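Local coordinates for MobB protein homolog (Geobacillus stearothermophilus, PDB 1XJC) that probably binds a guanine nucleotide through a P-loop NTPase fold and probably takes part in making the molybdopterin guanine dinucleotide form of the molybdenum cofactor, at residues M4-V9 and E108-V113; K112-R117 and A129-V134; K23-A28 and L99-G104. All blocks are in the same frame, centred on the assembly; numbering follows the deposited sequence.

Interaction 1 (M4-V9 and E108-V113); sequences MNVWQV and ERHPKV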
HETATM    1  N   MSE A   4     -12.245   5.295  -5.977  1.00 47.35           N
HETATM    2  CA  MSE A   4     -10.835   4.903  -6.308  1.00 47.03           C
HETATM    3  C   MSE A   4     -10.521   3.508  -5.819  1.00 44.63           C
HETATM    4  O   MSE A   4     -11.052   3.054  -4.799  1.00 45.52           O
HETATM    5  CB  MSE A   4      -9.829   5.844  -5.654  1.00 50.89           C
HETATM    6  CG  MSE A   4      -9.792   7.244  -6.204  1.00 55.90           C
HETATM    7 SE   MSE A   4      -8.465   8.231  -5.223  0.80 59.24          SE
HETATM    8  CE  MSE A   4      -7.124   8.352  -6.574  1.00 59.30           C
ATOM      9  N   ASN A   5      -9.639   2.831  -6.542  1.00 40.01           N
ATOM     10  CA  ASN A   5      -9.240   1.490  -6.161  1.00 35.79           C
ATOM     11  C   ASN A   5      -8.031   1.666  -5.231  1.00 32.52           C
ATOM     12  O   ASN A   5      -6.892   1.695  -5.684  1.00 32.09           O
ATOM     13  CB  ASN A   5      -8.847   0.701  -7.411  1.00 36.03           C
ATOM     14  CG  ASN A   5      -9.130  -0.767  -7.272  1.00 36.95           C
ATOM     15  OD1 ASN A   5      -8.908  -1.351  -6.211  1.00 37.66           O
ATOM     16  ND2 ASN A   5      -9.611  -1.384  -8.347  1.00 36.99           N
ATOM     17  N   VAL A   6      -8.294   1.787  -3.934  1.00 28.95           N
ATOM     18  CA  VAL A   6      -7.244   2.000  -2.936  1.00 25.74           C
ATOM     19  C   VAL A   6      -6.878   0.726  -2.189  1.00 24.70           C
ATOM     20  O   VAL A   6      -7.755   0.041  -1.690  1.00 24.88           O
ATOM     21  CB  VAL A   6      -7.702   3.024  -1.870  1.00 25.04           C
ATOM     22  CG1 VAL A   6      -6.569   3.282  -0.857  1.00 23.71           C
ATOM     23  CG2 VAL A   6      -8.152   4.324  -2.558  1.00 23.09           C
ATOM     24  N   TRP A   7      -5.585   0.419  -2.110  1.00 22.99           N
ATOM     25  CA  TRP A   7      -5.120  -0.758  -1.383  1.00 21.37           C
ATOM     26  C   TRP A   7      -4.022  -0.356  -0.410  1.00 20.70           C
ATOM     27  O   TRP A   7      -3.200   0.498  -0.718  1.00 20.77           O
ATOM     28  CB  TRP A   7      -4.565  -1.826  -2.335  1.00 20.95           C
ATOM     29  CG  TRP A   7      -5.631  -2.630  -3.022  1.00 21.89           C
ATOM     30  CD1 TRP A   7      -6.474  -2.204  -4.002  1.00 21.30           C
ATOM     31  CD2 TRP A   7      -5.970  -3.999  -2.757  1.00 21.23           C
ATOM     32  NE1 TRP A   7      -7.327  -3.226  -4.367  1.00 22.94           N
ATOM     33  CE2 TRP A   7      -7.037  -4.338  -3.619  1.00 22.19           C
ATOM     34  CE3 TRP A   7      -5.474  -4.968  -1.875  1.00 20.92           C
ATOM     35  CZ2 TRP A   7      -7.623  -5.615  -3.626  1.00 22.42           C
ATOM     36  CZ3 TRP A   7      -6.054  -6.239  -1.877  1.00 21.92           C
ATOM     37  CH2 TRP A   7      -7.120  -6.549  -2.749  1.00 22.75           C
ATOM     38  N   GLN A   8      -3.993  -0.992   0.756  1.00 18.98           N
ATOM     39  CA  GLN A   8      -2.983  -0.671   1.739  1.00 19.00           C
ATOM     40  C   GLN A   8      -1.947  -1.766   1.927  1.00 19.27           C
ATOM     41  O   GLN A   8      -2.222  -2.963   1.771  1.00 19.47           O
ATOM     42  CB  GLN A   8      -3.635  -0.391   3.085  1.00 19.89           C
ATOM     43  CG  GLN A   8      -4.405   0.901   3.158  1.00 22.00           C
ATOM     44  CD  GLN A   8      -5.105   1.058   4.482  1.00 21.38           C
ATOM     45  OE1 GLN A   8      -4.465   1.312   5.515  1.00 24.91           O
ATOM     46  NE2 GLN A   8      -6.425   0.893   4.476  1.00 20.59           N
ATOM     47  N   VAL A   9      -0.745  -1.336   2.275  1.00 19.22           N
ATOM     48  CA  VAL A   9       0.359  -2.239   2.543  1.00 18.67           C
ATOM     49  C   VAL A   9       0.763  -1.877   3.965  1.00 19.85           C
ATOM     50  O   VAL A   9       1.196  -0.749   4.228  1.00 20.07           O
ATOM     51  CB  VAL A   9       1.528  -2.003   1.563  1.00 18.21           C
ATOM     52  CG1 VAL A   9       2.769  -2.795   2.029  1.00 16.79           C
ATOM     53  CG2 VAL A   9       1.112  -2.441   0.144  1.00 16.39           C
ATOM     54  N   GLU A 108      -7.125   2.640   8.781  1.00 25.84           N
ATOM     55  CA  GLU A 108      -8.069   2.846   7.677  1.00 26.82           C
ATOM     56  C   GLU A 108      -8.592   1.489   7.236  1.00 27.00           C
ATOM     57  O   GLU A 108      -7.946   0.467   7.477  1.00 27.29           O
ATOM     58  CB  GLU A 108      -7.405   3.596   6.512  1.00 28.61           C
ATOM     59  CG  GLU A 108      -7.020   5.014   6.871  1.00 30.18           C
ATOM     60  CD  GLU A 108      -8.218   5.821   7.311  1.00 33.05           C
ATOM     61  OE1 GLU A 108      -9.132   6.038   6.500  1.00 34.48           O
ATOM     62  OE2 GLU A 108      -8.261   6.230   8.485  1.00 36.73           O
ATOM     63  N   ARG A 109      -9.741   1.468   6.569  1.00 27.31           N
ATOM     64  CA  ARG A 109     -10.355   0.196   6.206  1.00 28.34           C
ATOM     65  C   ARG A 109     -10.336  -0.286   4.747  1.00 26.85           C
ATOM     66  O   ARG A 109     -11.194  -1.077   4.345  1.00 26.34           O
ATOM     67  CB  ARG A 109     -11.792   0.198   6.744  1.00 31.85           C
ATOM     68  CG  ARG A 109     -11.856   0.402   8.269  1.00 36.99           C
ATOM     69  CD  ARG A 109     -13.286   0.554   8.770  1.00 42.25           C
ATOM     70  NE  ARG A 109     -14.056  -0.676   8.605  1.00 47.69           N
ATOM     71  CZ  ARG A 109     -13.994  -1.712   9.434  1.00 50.71           C
ATOM     72  NH1 ARG A 109     -13.202  -1.665  10.501  1.00 51.91           N
ATOM     73  NH2 ARG A 109     -14.711  -2.801   9.192  1.00 51.99           N
ATOM     74  N   HIS A 110      -9.354   0.171   3.971  1.00 24.85           N
ATOM     75  CA  HIS A 110      -9.218  -0.237   2.569  1.00 23.28           C
ATOM     76  C   HIS A 110      -8.670  -1.672   2.536  1.00 22.15           C
ATOM     77  O   HIS A 110      -8.046  -2.117   3.494  1.00 22.55           O
ATOM     78  CB  HIS A 110      -8.249   0.722   1.856  1.00 23.67           C
ATOM     79  CG  HIS A 110      -8.658   2.165   1.950  1.00 25.89           C
ATOM     80  ND1 HIS A 110      -9.748   2.679   1.269  1.00 25.45           N
ATOM     81  CD2 HIS A 110      -8.163   3.187   2.694  1.00 24.54           C
ATOM     82  CE1 HIS A 110      -9.903   3.951   1.592  1.00 25.49           C
ATOM     83  NE2 HIS A 110      -8.956   4.284   2.453  1.00 24.68           N
ATOM     84  N   PRO A 111      -8.910  -2.423   1.452  1.00 20.82           N
ATOM     85  CA  PRO A 111      -8.366  -3.789   1.454  1.00 19.96           C
ATOM     86  C   PRO A 111      -6.855  -3.700   1.637  1.00 18.83           C
ATOM     87  O   PRO A 111      -6.203  -2.845   1.039  1.00 18.28           O
ATOM     88  CB  PRO A 111      -8.774  -4.336   0.083  1.00 19.09           C
ATOM     89  CG  PRO A 111      -8.925  -3.094  -0.759  1.00 19.40           C
ATOM     90  CD  PRO A 111      -9.630  -2.149   0.199  1.00 19.82           C
ATOM     91  N   LYS A 112      -6.302  -4.570   2.469  1.00 18.67           N
ATOM     92  CA  LYS A 112      -4.874  -4.502   2.733  1.00 19.43           C
ATOM     93  C   LYS A 112      -4.089  -5.796   2.714  1.00 19.61           C
ATOM     94  O   LYS A 112      -4.624  -6.905   2.929  1.00 19.11           O
ATOM     95  CB  LYS A 112      -4.639  -3.813   4.082  1.00 19.64           C
ATOM     96  CG  LYS A 112      -5.469  -4.364   5.241  1.00 19.32           C
ATOM     97  CD  LYS A 112      -5.193  -3.604   6.556  1.00 17.39           C
ATOM     98  CE  LYS A 112      -5.547  -2.105   6.461  1.00 17.43           C
ATOM     99  NZ  LYS A 112      -7.021  -1.781   6.414  1.00 16.52           N
ATOM    100  N   VAL A 113      -2.805  -5.643   2.428  1.00 19.04           N
ATOM    101  CA  VAL A 113      -1.895  -6.768   2.436  1.00 18.65           C
ATOM    102  C   VAL A 113      -1.052  -6.540   3.691  1.00 19.35           C
ATOM    103  O   VAL A 113      -0.528  -5.449   3.906  1.00 17.68           O
ATOM    104  CB  VAL A 113      -0.984  -6.777   1.200  1.00 18.18           C
ATOM    105  CG1 VAL A 113       0.040  -7.935   1.329  1.00 15.68           C
ATOM    106  CG2 VAL A 113      -1.837  -6.918  -0.077  1.00 16.36           C
TER

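Interaction 2 (K112-R117 and A129-V134); sequences KVVLVR and ANIRAV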
ATOM      1  N   LYS A 112      -6.302  -4.570   2.469  1.00 18.67           N
ATOM      2  CA  LYS A 112      -4.874  -4.502   2.733  1.00 19.43           C
ATOM      3  C   LYS A 112      -4.089  -5.796   2.714  1.00 19.61           C
ATOM      4  O   LYS A 112      -4.624  -6.905   2.929  1.00 19.11           O
ATOM      5  CB  LYS A 112      -4.639  -3.813   4.082  1.00 19.64           C
ATOM      6  CG  LYS A 112      -5.469  -4.364   5.241  1.00 19.32           C
ATOM      7  CD  LYS A 112      -5.193  -3.604   6.556  1.00 17.39           C
ATOM      8  CE  LYS A 112      -5.547  -2.105   6.461  1.00 17.43           C
ATOM      9  NZ  LYS A 112      -7.021  -1.781   6.414  1.00 16.52           N
ATOM     10  N   VAL A 113      -2.805  -5.643   2.428  1.00 19.04           N
ATOM     11  CA  VAL A 113      -1.895  -6.768   2.436  1.00 18.65           C
ATOM     12  C   VAL A 113      -1.052  -6.540   3.691  1.00 19.35           C
ATOM     13  O   VAL A 113      -0.528  -5.449   3.906  1.00 17.68           O
ATOM     14  CB  VAL A 113      -0.984  -6.777   1.200  1.00 18.18           C
ATOM     15  CG1 VAL A 113       0.040  -7.935   1.329  1.00 15.68           C
ATOM     16  CG2 VAL A 113      -1.837  -6.918  -0.077  1.00 16.36           C
ATOM     17  N   VAL A 114      -0.937  -7.560   4.529  1.00 19.96           N
ATOM     18  CA  VAL A 114      -0.173  -7.426   5.754  1.00 19.56           C
ATOM     19  C   VAL A 114       1.165  -8.160   5.608  1.00 20.65           C
ATOM     20  O   VAL A 114       1.199  -9.339   5.214  1.00 21.45           O
ATOM     21  CB  VAL A 114      -0.963  -8.021   6.956  1.00 20.29           C
ATOM     22  CG1 VAL A 114      -0.138  -7.883   8.243  1.00 19.68           C
ATOM     23  CG2 VAL A 114      -2.332  -7.319   7.105  1.00 18.75           C
ATOM     24  N   LEU A 115       2.257  -7.454   5.893  1.00 19.89           N
ATOM     25  CA  LEU A 115       3.592  -8.035   5.828  1.00 20.97           C
ATOM     26  C   LEU A 115       4.052  -8.302   7.259  1.00 21.82           C
ATOM     27  O   LEU A 115       3.959  -7.425   8.139  1.00 21.50           O
ATOM     28  CB  LEU A 115       4.563  -7.092   5.111  1.00 21.28           C
ATOM     29  CG  LEU A 115       4.359  -7.149   3.590  1.00 20.59           C
ATOM     30  CD1 LEU A 115       3.861  -5.826   3.102  1.00 21.77           C
ATOM     31  CD2 LEU A 115       5.663  -7.539   2.892  1.00 20.46           C
ATOM     32  N   VAL A 116       4.527  -9.520   7.500  1.00 22.25           N
ATOM     33  CA  VAL A 116       4.954  -9.896   8.839  1.00 23.41           C
ATOM     34  C   VAL A 116       6.301 -10.604   8.841  1.00 24.11           C
ATOM     35  O   VAL A 116       6.559 -11.471   8.003  1.00 22.69           O
ATOM     36  CB  VAL A 116       3.895 -10.823   9.527  1.00 23.66           C
ATOM     37  CG1 VAL A 116       2.522 -10.111   9.593  1.00 24.81           C
ATOM     38  CG2 VAL A 116       3.760 -12.123   8.772  1.00 23.09           C
ATOM     39  N   ARG A 117       7.150 -10.236   9.797  1.00 24.55           N
ATOM     40  CA  ARG A 117       8.464 -10.859   9.921  1.00 25.00           C
ATOM     41  C   ARG A 117       8.372 -12.102  10.795  1.00 25.55           C
ATOM     42  O   ARG A 117       9.200 -13.013  10.700  1.00 25.18           O
ATOM     43  CB  ARG A 117       9.451  -9.888  10.577  1.00 22.14           C
ATOM     44  CG  ARG A 117       9.541  -8.532   9.893  1.00 23.26           C
ATOM     45  CD  ARG A 117      10.194  -7.508  10.821  1.00 25.78           C
ATOM     46  NE  ARG A 117       9.415  -7.327  12.051  1.00 27.87           N
ATOM     47  CZ  ARG A 117       9.638  -6.371  12.954  1.00 28.20           C
ATOM     48  NH1 ARG A 117      10.624  -5.489  12.779  1.00 29.19           N
ATOM     49  NH2 ARG A 117       8.873  -6.295  14.035  1.00 28.25           N
ATOM     50  N   ALA A 129      -8.601  -4.368   9.911  1.00 21.76           N
ATOM     51  CA  ALA A 129      -9.753  -4.538   9.048  1.00 22.39           C
ATOM     52  C   ALA A 129      -9.446  -4.785   7.578  1.00 22.99           C
ATOM     53  O   ALA A 129      -8.466  -4.272   7.025  1.00 24.24           O
ATOM     54  CB  ALA A 129     -10.673  -3.307   9.166  1.00 22.39           C
ATOM     55  N   ASN A 130     -10.291  -5.602   6.957  1.00 22.50           N
ATOM     56  CA  ASN A 130     -10.191  -5.847   5.527  1.00 21.61           C
ATOM     57  C   ASN A 130      -8.867  -6.474   5.034  1.00 21.33           C
ATOM     58  O   ASN A 130      -8.429  -6.191   3.920  1.00 22.28           O
ATOM     59  CB  ASN A 130     -10.426  -4.507   4.811  1.00 20.59           C
ATOM     60  CG  ASN A 130     -11.239  -4.652   3.534  1.00 21.07           C
ATOM     61  OD1 ASN A 130     -11.483  -5.756   3.059  1.00 21.58           O
ATOM     62  ND2 ASN A 130     -11.661  -3.519   2.968  1.00 21.12           N
ATOM     63  N   ILE A 131      -8.233  -7.311   5.845  1.00 20.38           N
ATOM     64  CA  ILE A 131      -6.990  -7.963   5.415  1.00 20.42           C
ATOM     65  C   ILE A 131      -7.308  -8.935   4.274  1.00 20.48           C
ATOM     66  O   ILE A 131      -8.177  -9.785   4.423  1.00 20.98           O
ATOM     67  CB  ILE A 131      -6.338  -8.771   6.575  1.00 20.04           C
ATOM     68  CG1 ILE A 131      -5.848  -7.807   7.659  1.00 18.85           C
ATOM     69  CG2 ILE A 131      -5.137  -9.609   6.053  1.00 17.62           C
ATOM     70  CD1 ILE A 131      -5.424  -8.534   8.942  1.00 17.34           C
ATOM     71  N   ARG A 132      -6.618  -8.811   3.142  1.00 19.50           N
ATOM     72  CA  ARG A 132      -6.864  -9.712   2.018  1.00 19.91           C
ATOM     73  C   ARG A 132      -5.774 -10.771   1.829  1.00 20.44           C
ATOM     74  O   ARG A 132      -6.017 -11.827   1.239  1.00 21.50           O
ATOM     75  CB  ARG A 132      -7.014  -8.920   0.713  1.00 20.18           C
ATOM     76  CG  ARG A 132      -8.123  -7.859   0.734  1.00 20.72           C
ATOM     77  CD  ARG A 132      -9.476  -8.504   1.066  1.00 22.87           C
ATOM     78  NE  ARG A 132     -10.571  -7.537   1.077  1.00 25.43           N
ATOM     79  CZ  ARG A 132     -11.151  -7.051  -0.019  1.00 26.77           C
ATOM     80  NH1 ARG A 132     -10.737  -7.447  -1.214  1.00 26.80           N
ATOM     81  NH2 ARG A 132     -12.138  -6.161   0.079  1.00 27.58           N
ATOM     82  N   ALA A 133      -4.571 -10.490   2.307  1.00 19.84           N
ATOM     83  CA  ALA A 133      -3.461 -11.425   2.153  1.00 19.45           C
ATOM     84  C   ALA A 133      -2.363 -11.047   3.101  1.00 20.51           C
ATOM     85  O   ALA A 133      -2.312  -9.909   3.586  1.00 20.82           O
ATOM     86  CB  ALA A 133      -2.918 -11.400   0.712  1.00 17.74           C
ATOM     87  N   VAL A 134      -1.488 -12.017   3.348  1.00 20.81           N
ATOM     88  CA  VAL A 134      -0.339 -11.873   4.224  1.00 20.09           C
ATOM     89  C   VAL A 134       0.887 -12.332   3.445  1.00 20.21           C
ATOM     90  O   VAL A 134       0.832 -13.346   2.735  1.00 19.55           O
ATOM     91  CB  VAL A 134      -0.448 -12.786   5.477  1.00 20.88           C
ATOM     92  CG1 VAL A 134       0.789 -12.575   6.393  1.00 19.82           C
ATOM     93  CG2 VAL A 134      -1.754 -12.494   6.246  1.00 19.93           C
TER

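Interaction 3 (K23-A28 and L99-G104); sequences KWVAAA and LVLVEG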
ATOM      1  N   LYS A  23       7.564  -3.647  -6.349  1.00 20.97           N
ATOM      2  CA  LYS A  23       7.162  -4.604  -7.361  1.00 19.51           C
ATOM      3  C   LYS A  23       5.729  -4.410  -7.804  1.00 18.44           C
ATOM      4  O   LYS A  23       5.418  -4.568  -8.982  1.00 18.70           O
ATOM      5  CB  LYS A  23       7.357  -6.030  -6.832  1.00 20.45           C
ATOM      6  CG  LYS A  23       8.822  -6.403  -6.669  1.00 21.07           C
ATOM      7  CD  LYS A  23       8.966  -7.793  -6.069  1.00 24.97           C
ATOM      8  CE  LYS A  23      10.431  -8.107  -5.816  1.00 26.66           C
ATOM      9  NZ  LYS A  23      11.206  -7.997  -7.091  1.00 30.12           N
ATOM     10  N   TRP A  24       4.851  -4.069  -6.866  1.00 17.21           N
ATOM     11  CA  TRP A  24       3.442  -3.881  -7.196  1.00 16.67           C
ATOM     12  C   TRP A  24       3.301  -2.638  -8.075  1.00 17.05           C
ATOM     13  O   TRP A  24       2.628  -2.683  -9.097  1.00 16.86           O
ATOM     14  CB  TRP A  24       2.618  -3.730  -5.913  1.00 17.79           C
ATOM     15  CG  TRP A  24       1.145  -3.963  -6.086  1.00 17.71           C
ATOM     16  CD1 TRP A  24       0.459  -4.112  -7.261  1.00 18.12           C
ATOM     17  CD2 TRP A  24       0.179  -4.093  -5.039  1.00 18.18           C
ATOM     18  NE1 TRP A  24      -0.870  -4.331  -7.007  1.00 17.27           N
ATOM     19  CE2 TRP A  24      -1.073  -4.322  -5.652  1.00 17.31           C
ATOM     20  CE3 TRP A  24       0.249  -4.039  -3.637  1.00 18.46           C
ATOM     21  CZ2 TRP A  24      -2.252  -4.497  -4.911  1.00 19.24           C
ATOM     22  CZ3 TRP A  24      -0.927  -4.213  -2.899  1.00 18.30           C
ATOM     23  CH2 TRP A  24      -2.156  -4.439  -3.538  1.00 18.05           C
ATOM     24  N   VAL A  25       3.926  -1.527  -7.680  1.00 16.83           N
ATOM     25  CA  VAL A  25       3.864  -0.310  -8.501  1.00 16.45           C
ATOM     26  C   VAL A  25       4.396  -0.598  -9.918  1.00 18.34           C
ATOM     27  O   VAL A  25       3.771  -0.214 -10.905  1.00 20.37           O
ATOM     28  CB  VAL A  25       4.692   0.874  -7.868  1.00 15.57           C
ATOM     29  CG1 VAL A  25       4.916   1.962  -8.898  1.00 14.54           C
ATOM     30  CG2 VAL A  25       3.956   1.465  -6.653  1.00 14.67           C
ATOM     31  N   ALA A  26       5.533  -1.289 -10.021  1.00 18.48           N
ATOM     32  CA  ALA A  26       6.126  -1.605 -11.327  1.00 19.10           C
ATOM     33  C   ALA A  26       5.200  -2.435 -12.233  1.00 19.88           C
ATOM     34  O   ALA A  26       5.094  -2.167 -13.437  1.00 20.04           O
ATOM     35  CB  ALA A  26       7.495  -2.355 -11.137  1.00 17.71           C
ATOM     36  N   ALA A  27       4.529  -3.436 -11.665  1.00 19.52           N
ATOM     37  CA  ALA A  27       3.631  -4.268 -12.462  1.00 18.17           C
ATOM     38  C   ALA A  27       2.466  -3.403 -12.920  1.00 20.04           C
ATOM     39  O   ALA A  27       2.046  -3.480 -14.077  1.00 21.65           O
ATOM     40  CB  ALA A  27       3.112  -5.458 -11.635  1.00 16.96           C
ATOM     41  N   ALA A  28       1.940  -2.571 -12.017  1.00 19.86           N
ATOM     42  CA  ALA A  28       0.812  -1.706 -12.388  1.00 20.80           C
ATOM     43  C   ALA A  28       1.247  -0.755 -13.513  1.00 21.70           C
ATOM     44  O   ALA A  28       0.516  -0.558 -14.481  1.00 21.49           O
ATOM     45  CB  ALA A  28       0.325  -0.896 -11.166  1.00 19.32           C
ATOM     46  N   LEU A  99      -5.292   2.925  -9.598  1.00 23.11           N
ATOM     47  CA  LEU A  99      -4.854   2.243  -8.389  1.00 20.43           C
ATOM     48  C   LEU A  99      -4.056   3.182  -7.501  1.00 19.28           C
ATOM     49  O   LEU A  99      -3.204   3.930  -7.983  1.00 18.40           O
ATOM     50  CB  LEU A  99      -3.949   1.051  -8.765  1.00 17.74           C
ATOM     51  CG  LEU A  99      -3.232   0.317  -7.615  1.00 17.54           C
ATOM     52  CD1 LEU A  99      -4.279  -0.442  -6.779  1.00 15.73           C
ATOM     53  CD2 LEU A  99      -2.161  -0.656  -8.152  1.00 15.02           C
ATOM     54  N   VAL A 100      -4.338   3.127  -6.208  1.00 19.79           N
ATOM     55  CA  VAL A 100      -3.614   3.918  -5.223  1.00 19.40           C
ATOM     56  C   VAL A 100      -3.116   2.939  -4.168  1.00 18.91           C
ATOM     57  O   VAL A 100      -3.914   2.235  -3.535  1.00 17.90           O
ATOM     58  CB  VAL A 100      -4.514   4.986  -4.520  1.00 19.32           C
ATOM     59  CG1 VAL A 100      -3.671   5.791  -3.514  1.00 16.95           C
ATOM     60  CG2 VAL A 100      -5.110   5.927  -5.567  1.00 19.51           C
ATOM     61  N   LEU A 101      -1.799   2.874  -4.005  1.00 17.93           N
ATOM     62  CA  LEU A 101      -1.214   1.994  -3.013  1.00 18.28           C
ATOM     63  C   LEU A 101      -0.802   2.849  -1.837  1.00 18.93           C
ATOM     64  O   LEU A 101      -0.007   3.797  -1.979  1.00 19.14           O
ATOM     65  CB  LEU A 101       0.003   1.257  -3.579  1.00 16.74           C
ATOM     66  CG  LEU A 101      -0.396   0.310  -4.712  1.00 16.59           C
ATOM     67  CD1 LEU A 101       0.863  -0.253  -5.367  1.00 14.91           C
ATOM     68  CD2 LEU A 101      -1.273  -0.840  -4.153  1.00 15.45           C
ATOM     69  N   VAL A 102      -1.336   2.493  -0.679  1.00 19.18           N
ATOM     70  CA  VAL A 102      -1.090   3.215   0.551  1.00 19.77           C
ATOM     71  C   VAL A 102      -0.273   2.392   1.531  1.00 20.63           C
ATOM     72  O   VAL A 102      -0.679   1.287   1.915  1.00 20.32           O
ATOM     73  CB  VAL A 102      -2.438   3.573   1.219  1.00 19.54           C
ATOM     74  CG1 VAL A 102      -2.197   4.218   2.567  1.00 19.61           C
ATOM     75  CG2 VAL A 102      -3.256   4.477   0.294  1.00 18.11           C
ATOM     76  N   GLU A 103       0.871   2.936   1.942  1.00 21.46           N
ATOM     77  CA  GLU A 103       1.724   2.261   2.904  1.00 23.15           C
ATOM     78  C   GLU A 103       1.466   2.846   4.297  1.00 23.97           C
ATOM     79  O   GLU A 103       1.769   4.011   4.555  1.00 25.24           O
ATOM     80  CB  GLU A 103       3.190   2.442   2.511  1.00 24.96           C
ATOM     81  CG  GLU A 103       4.104   1.364   3.062  1.00 28.69           C
ATOM     82  CD  GLU A 103       5.576   1.636   2.815  1.00 30.30           C
ATOM     83  OE1 GLU A 103       5.956   2.068   1.706  1.00 31.88           O
ATOM     84  OE2 GLU A 103       6.364   1.398   3.739  1.00 34.78           O
ATOM     85  N   GLY A 104       0.885   2.049   5.192  1.00 24.31           N
ATOM     86  CA  GLY A 104       0.595   2.529   6.532  1.00 23.97           C
ATOM     87  C   GLY A 104      -0.876   2.869   6.740  1.00 24.31           C
ATOM     88  O   GLY A 104      -1.737   2.316   6.055  1.00 23.14           O
TER

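Interaction 1 (M4-V9 and E108-V113)
Glu108 brings its CB up to the amide end of Gln8 where the loop 108-111 leads into strand 112-116, the neighbour of strand 6-10 in the central parallel sheet of a fold consistent with the P-loop NTPases. At His110 the contact becomes a CH-pi one: Val6 CG1 sits over one face of the imidazole, shifted toward its rim, 3.8 Å from the centroid of the His110 ring. Pro111 reverses the roles and supplies the aliphatic partner. Its CG stands over the Trp7 indole, 3.7 Å from the centroid of the five-membered ring, while its CB reaches the six-membered half. Asn5 OD1 lies in the plane of the indole at its edge, where Trp7 NE1 makes a weak bond to it (3.1 Å). Pro111 O then receives Gln8 N at 2.9 Å, the first rung of the parallel pairing. The Lys112 and Gln8 side chains run alongside each other on one face of the sheet, with the two CB atoms 3.7 Å apart. Bends at chi3 (61°) and chi4 (72°) turn the lysine chain back, and NZ donates to Glu108 O at 2.7 Å and to His110 O at 3.1 Å, tying the incoming loop to the strand. Val113 adds the next rung, its N-H running nearly straight (167°) to Gln8 O, with Val113 N and Gln8 O 2.8 Å apart.

Interaction 2 (K112-R117 and A129-V134)
Arg132 lies against the backbone of Lys112 through its CB and CG, and carries its flat guanidinium outward to Asn130. The oxygen of the Asn130 amide meets the edge of that guanidinium, in its plane: Arg132 NE donates to Asn130 OD1 at 2.8 Å, and Arg132 NH2 adds a weak bond to the same atom. Seen from the amide, the NE donor stands above the plane of the acceptor, so the two flat groups are not coplanar.

Behind this pair, strands 112-116 and 131-136 form the parallel pairing of a beta-alpha-beta unit whose crossover contains helix 119-125. Lys112 N donates to Asn130 O (3.0 Å), and Lys112 O receives Arg132 N (2.8 Å). A beta bulge then shifts the register by one, and the next rung is Val114 N to Ala133 O at 2.9 Å.

Side chains close the face beneath helix 119-125. Val114 CG2 crosses the Ile131 side chain, 3.6 Å from Ile131 CG1. Farther along, Val116 CG2 meets Val134 CG1 at 3.8 Å, with Trp122 touching both valines.

A chi1 of 50° sets Lys112 CG between the backbone N and the carbonyl carbon, which puts CG 3.5 Å from Ala129 O; the bent chain runs on past that oxygen before NZ donates to it at 2.9 Å. An alanine here would probably leave Ala129 O, and the carbonyls of Glu108 and His110 that share the ammonium, without their common donor, and open a gap beside Ala129. Three carbonyl oxygens, those of Glu108, His110 and Ala129, take the ammonium's bonds, and their dipoles would probably stabilise a positive charge in this buried place.

Interaction 3 (K23-A28 and L99-G104)
Leu101 lays its CD2 methyl on the Trp24 indole. This is a CH-pi contact over the face of the six-membered ring: CD2 of Leu101 stands 3.4 Å from the centroid of that Trp24 ring and only 6° off its normal. The other methyl of the same leucine serves two partners, for CD1 reaches both Trp24 CG and Val25 CG2, the latter at 3.8 Å. One residue thus spans two successive side chains of the helix. Leu99, two places earlier on the strand, meets the helix one turn on: its CD2 meets Ala28 CB at 3.9 Å and also comes near the pyrrole side of Trp24, where NE1 is buried with no polar partner in the model.

In the next shell, chi1 of -162° puts Trp24 CG anti to the backbone N, on a CB that points toward the strand. The helical bond from Ala28 N to Trp24 O, 3.0 Å long, sets Ala28 one turn beyond Trp24 on the same side. Trp7 of the adjacent strand touches both leucines.

The 23-28 part of helix 17-30 and strand 99-103 run antiparallel, at 173°, with their axes 10.1 Å apart, as in the helix-over-sheet layer of alternating alpha/beta folds. Helix 154-166 meets Trp24 through Met162 and Val165, while strand 35-39 touches Val25 through Thr37 and Ala28 through Val35.

Interactions 1 and 2 share Lys112 and Val113, and their centres lie about 10 Å apart; Asn130 ND2 and Arg109 O, 2.8 Å apart, probably add a hydrogen bond between them. Interaction 3 lies within the chain loop closed by interaction 1, and the Val9 N to Val102 O approach of 2.6 Å, probably a hydrogen bond, joins the two. Interactions 2 and 3 are farther apart, about 14 Å between centres, yet Val113 CG2 comes within 4.0 Å of Trp24 CZ3. The strand of 4-9 leads to a sequence resembling a Walker A P-loop (Gly11, Gly16, Lys17, Thr18), and Val9 touches Lys17, which places interaction 1 next to the probable nucleotide site.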